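PDB 2RDM: response regulator receiver protein from Sinorhizobium medicae, which probably acts as a phosphoryl-accepting receiver domain in a two-component signalling pathway, its specific role being unknown. Local coordinates for residues A[82-90]-A[97-108]. The protein carries 1 engineered substitution. Residues are numbered along the deposited sequence; the frame is centred on the assembly and turned at random. Where two conformers were deposited one is given.
Sequences IVYISGHAA and GVPDSIILEKPF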
loop_
_atom_site.group_PDB
_atom_site.type_symbol
_atom_site.label_atom_id
_atom_site.label_comp_id
_atom_site.label_asym_id
_atom_site.label_seq_id
_atom_site.Cartn_x
_atom_site.Cartn_y
_atom_site.Cartn_z
ATOM N N ILE A 82 -13.852 7.188 -6.278
ATOM C CA ILE A 82 -14.548 6.731 -7.480
ATOM C C ILE A 82 -14.688 5.218 -7.372
ATOM O O ILE A 82 -13.679 4.526 -7.232
ATOM C CB ILE A 82 -13.766 7.082 -8.765
ATOM C CG1 ILE A 82 -13.601 8.599 -8.936
ATOM C CG2 ILE A 82 -14.411 6.427 -10.007
ATOM C CD1 ILE A 82 -14.868 9.360 -9.258
ATOM N N VAL A 83 -15.929 4.733 -7.374
ATOM C CA VAL A 83 -16.217 3.301 -7.455
ATOM C C VAL A 83 -17.031 3.062 -8.715
ATOM O O VAL A 83 -18.130 3.604 -8.859
ATOM C CB VAL A 83 -17.018 2.776 -6.239
ATOM C CG1 VAL A 83 -17.294 1.269 -6.368
ATOM C CG2 VAL A 83 -16.267 3.045 -4.909
ATOM N N TYR A 84 -16.520 2.206 -9.591
ATOM C CA TYR A 84 -17.259 1.798 -10.781
ATOM C C TYR A 84 -18.036 0.526 -10.509
ATOM O O TYR A 84 -17.561 -0.356 -9.798
ATOM C CB TYR A 84 -16.312 1.524 -11.938
ATOM C CG TYR A 84 -15.369 2.652 -12.337
ATOM C CD1 TYR A 84 -15.821 3.737 -13.098
ATOM C CD2 TYR A 84 -14.023 2.620 -11.966
ATOM C CE1 TYR A 84 -14.953 4.748 -13.484
ATOM C CE2 TYR A 84 -13.140 3.630 -12.346
ATOM C CZ TYR A 84 -13.618 4.703 -13.076
ATOM O OH TYR A 84 -12.754 5.661 -13.487
ATOM N N ILE A 85 -19.211 0.397 -11.127
ATOM C CA ILE A 85 -20.056 -0.788 -10.971
ATOM C C ILE A 85 -20.341 -1.361 -12.356
ATOM O O ILE A 85 -20.991 -0.701 -13.163
ATOM C CB ILE A 85 -21.412 -0.446 -10.291
ATOM C CG1 ILE A 85 -21.224 0.225 -8.923
ATOM C CG2 ILE A 85 -22.316 -1.675 -10.206
ATOM C CD1 ILE A 85 -20.386 -0.514 -7.926
ATOM N N SER A 86 -19.911 -2.589 -12.547
ATOM C CA SER A 86 -20.046 -3.188 -13.838
ATOM C C SER A 86 -20.624 -4.541 -13.854
ATOM O O SER A 86 -20.497 -5.275 -12.937
ATOM C CB SER A 86 -18.746 -3.192 -14.557
ATOM O OG SER A 86 -18.019 -4.302 -14.175
ATOM N N GLY A 87 -21.289 -4.874 -14.955
ATOM C CA GLY A 87 -21.836 -6.204 -15.142
ATOM C C GLY A 87 -20.785 -7.210 -15.571
ATOM O O GLY A 87 -20.566 -8.218 -14.899
ATOM N N HIS A 88 -20.133 -6.932 -16.695
ATOM C CA HIS A 88 -19.347 -7.942 -17.394
ATOM C C HIS A 88 -17.868 -7.570 -17.420
ATOM O O HIS A 88 -17.072 -8.096 -16.643
ATOM C CB HIS A 88 -19.867 -8.133 -18.819
ATOM C CG HIS A 88 -21.288 -8.602 -18.886
ATOM N ND1 HIS A 88 -21.638 -9.933 -18.800
ATOM C CD2 HIS A 88 -22.447 -7.918 -19.032
ATOM C CE1 HIS A 88 -22.950 -10.047 -18.890
ATOM N NE2 HIS A 88 -23.466 -8.839 -19.031
ATOM N N ALA A 89 -17.509 -6.661 -18.320
ATOM C CA ALA A 89 -16.109 -6.413 -18.642
ATOM C C ALA A 89 -15.481 -5.433 -17.658
ATOM O O ALA A 89 -15.785 -4.240 -17.677
ATOM C CB ALA A 89 -15.976 -5.898 -20.067
ATOM N N ALA A 90 -14.603 -5.942 -16.801
ATOM C CA ALA A 90 -13.951 -5.128 -15.815
ATOM C C ALA A 90 -12.548 -4.865 -16.273
ATOM O O ALA A 90 -11.891 -4.001 -15.756
ATOM C CB ALA A 90 -13.981 -5.797 -14.464
ATOM N N GLY A 97 -10.049 3.301 -16.275
ATOM C CA GLY A 97 -10.298 3.755 -14.898
ATOM C C GLY A 97 -9.318 4.836 -14.508
ATOM O O GLY A 97 -8.229 4.915 -15.061
ATOM N N VAL A 98 -9.715 5.690 -13.561
ATOM C CA VAL A 98 -8.840 6.738 -13.059
ATOM C C VAL A 98 -7.962 6.190 -11.923
ATOM O O VAL A 98 -8.302 5.189 -11.298
ATOM C CB VAL A 98 -9.648 7.991 -12.567
ATOM C CG1 VAL A 98 -10.319 8.697 -13.737
ATOM C CG2 VAL A 98 -10.677 7.625 -11.501
ATOM N N PRO A 99 -6.824 6.838 -11.639
ATOM C CA PRO A 99 -6.001 6.264 -10.577
ATOM C C PRO A 99 -6.724 6.194 -9.236
ATOM O O PRO A 99 -7.542 7.065 -8.940
ATOM C CB PRO A 99 -4.849 7.250 -10.486
ATOM C CG PRO A 99 -4.784 7.871 -11.838
ATOM C CD PRO A 99 -6.195 8.038 -12.220
ATOM N N ASP A 100 -6.411 5.158 -8.456
ATOM C CA ASP A 100 -6.948 4.925 -7.107
ATOM C C ASP A 100 -8.455 4.698 -7.014
ATOM O O ASP A 100 -9.046 4.857 -5.946
ATOM C CB ASP A 100 -6.519 6.037 -6.125
ATOM C CG ASP A 100 -5.029 6.205 -6.062
ATOM O OD1 ASP A 100 -4.331 5.197 -5.828
ATOM O OD2 ASP A 100 -4.556 7.339 -6.254
ATOM N N SER A 101 -9.073 4.325 -8.132
ATOM C CA SER A 101 -10.474 3.973 -8.134
ATOM C C SER A 101 -10.598 2.488 -7.819
ATOM O O SER A 101 -9.590 1.766 -7.817
ATOM C CB SER A 101 -11.077 4.294 -9.492
ATOM O OG SER A 101 -10.405 3.536 -10.510
ATOM N N ILE A 102 -11.818 2.045 -7.512
ATOM C CA ILE A 102 -12.119 0.621 -7.331
ATOM C C ILE A 102 -13.192 0.247 -8.351
ATOM O O ILE A 102 -14.137 0.999 -8.538
ATOM C CB ILE A 102 -12.611 0.350 -5.898
ATOM C CG1 ILE A 102 -11.469 0.600 -4.894
ATOM C CG2 ILE A 102 -13.165 -1.059 -5.729
ATOM C CD1 ILE A 102 -11.878 0.423 -3.434
ATOM N N ILE A 103 -13.042 -0.885 -9.030
ATOM C CA ILE A 103 -14.164 -1.401 -9.819
ATOM C C ILE A 103 -14.760 -2.650 -9.154
ATOM O O ILE A 103 -14.019 -3.550 -8.736
ATOM C CB ILE A 103 -13.810 -1.644 -11.331
ATOM C CG1 ILE A 103 -15.065 -2.088 -12.108
ATOM C CG2 ILE A 103 -12.649 -2.612 -11.493
ATOM C CD1 ILE A 103 -14.997 -1.864 -13.602
ATOM N N LEU A 104 -16.082 -2.676 -9.031
ATOM C CA LEU A 104 -16.792 -3.826 -8.499
ATOM C C LEU A 104 -17.536 -4.507 -9.641
ATOM O O LEU A 104 -18.349 -3.880 -10.305
ATOM C CB LEU A 104 -17.776 -3.381 -7.424
ATOM C CG LEU A 104 -17.248 -2.555 -6.243
ATOM C CD1 LEU A 104 -18.383 -2.241 -5.292
ATOM C CD2 LEU A 104 -16.137 -3.285 -5.522
ATOM N N GLU A 105 -17.250 -5.780 -9.884
ATOM C CA GLU A 105 -17.961 -6.500 -10.936
ATOM C C GLU A 105 -18.980 -7.462 -10.345
ATOM O O GLU A 105 -18.679 -8.203 -9.409
ATOM C CB GLU A 105 -17.004 -7.199 -11.914
ATOM C CG GLU A 105 -15.929 -8.083 -11.287
ATOM C CD GLU A 105 -14.957 -8.671 -12.317
ATOM O OE1 GLU A 105 -13.823 -9.028 -11.923
ATOM O OE2 GLU A 105 -15.322 -8.780 -13.513
ATOM N N LYS A 106 -20.192 -7.420 -10.892
ATOM C CA LYS A 106 -21.293 -8.276 -10.452
ATOM C C LYS A 106 -20.924 -9.759 -10.595
ATOM O O LYS A 106 -20.323 -10.145 -11.598
ATOM C CB LYS A 106 -22.567 -7.937 -11.232
ATOM C CG LYS A 106 -23.072 -6.526 -10.963
ATOM C CD LYS A 106 -24.162 -6.135 -11.937
ATOM C CE LYS A 106 -24.486 -4.666 -11.824
ATOM N NZ LYS A 106 -25.326 -4.234 -12.969
ATOM N N PRO A 107 -21.236 -10.583 -9.572
ATOM C CA PRO A 107 -21.905 -10.189 -8.334
ATOM C C PRO A 107 -20.942 -9.654 -7.271
ATOM O O PRO A 107 -19.792 -10.093 -7.185
ATOM C CB PRO A 107 -22.531 -11.496 -7.854
ATOM C CG PRO A 107 -21.616 -12.558 -8.368
ATOM C CD PRO A 107 -20.933 -12.027 -9.595
ATOM N N PHE A 108 -21.423 -8.687 -6.499
ATOM C CA PHE A 108 -20.733 -8.226 -5.298
ATOM C C PHE A 108 -21.772 -7.956 -4.231
ATOM O O PHE A 108 -22.960 -7.804 -4.534
ATOM C CB PHE A 108 -19.856 -6.985 -5.574
ATOM C CG PHE A 108 -20.607 -5.820 -6.140
ATOM C CD1 PHE A 108 -21.177 -4.872 -5.292
ATOM C CD2 PHE A 108 -20.723 -5.648 -7.516
ATOM C CE1 PHE A 108 -21.886 -3.795 -5.814
ATOM C CE2 PHE A 108 -21.417 -4.568 -8.041
ATOM C CZ PHE A 108 -22.001 -3.648 -7.186
HETATM O O HOH W 1 -10.863 6.920 -5.615
#
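Tyr84 lays its ring along the start of 97-108, overlapping Gly97, Val98 and Ser101. With CG beside the backbone N (chi1 -56°), the ring runs back over Ile82, whose CG2 packs on one face near the rim, and Tyr84 OH accepts a hydrogen bond from Val98 N at 3.0 Å, the donor lying near the ring plane. Gly97 suits its place because a CB there would crowd Tyr84 CE2. Ser101 OG comes to the ring edge, 3.3 Å from Tyr84 CE2, and donates to Val98 O at 2.8 Å, bracing the type II turn from Val98 to Ser101; Trp93 NE1 is hydrogen-bonded to the same Ser101 OG, and its ring meets that of the tyrosine. A leucine in place of Tyr84 would probably leave Val98 N without its acceptor and open a gap beside Gly97 and Ser101.

Five backbone hydrogen bonds join the parallel strands: Ile102 N donates to Ile82 O, then Tyr84 pairs through N and O with Ile102 and Leu104, and Ser86 likewise with Leu104 and Lys106; Leu104 N to Tyr84 O is nearly straight (178°). Beside Tyr84, Ile103 swings CG1 anti to its backbone N (chi1 -176°), setting it 3.8 Å from Tyr84 CB. The other face is aliphatic, suiting the packing of Val83 and Ile102 on helix 110-122; Val83 CG1 meets Leu104 CG at 3.8 Å, and Ile85, in one of two conformers, touches Leu104 and Phe108. Ser86, probably the conserved Ser/Thr of receiver domains, has a buried OG without a partner in this unphosphorylated model.

Helix 93-96 links the strands in the last beta-alpha-beta crossover of the CheY-like fold, where Lys106, before cis-Pro107, probably corresponds to the conserved receiver lysine near the predicted phosphoacceptor Asp57.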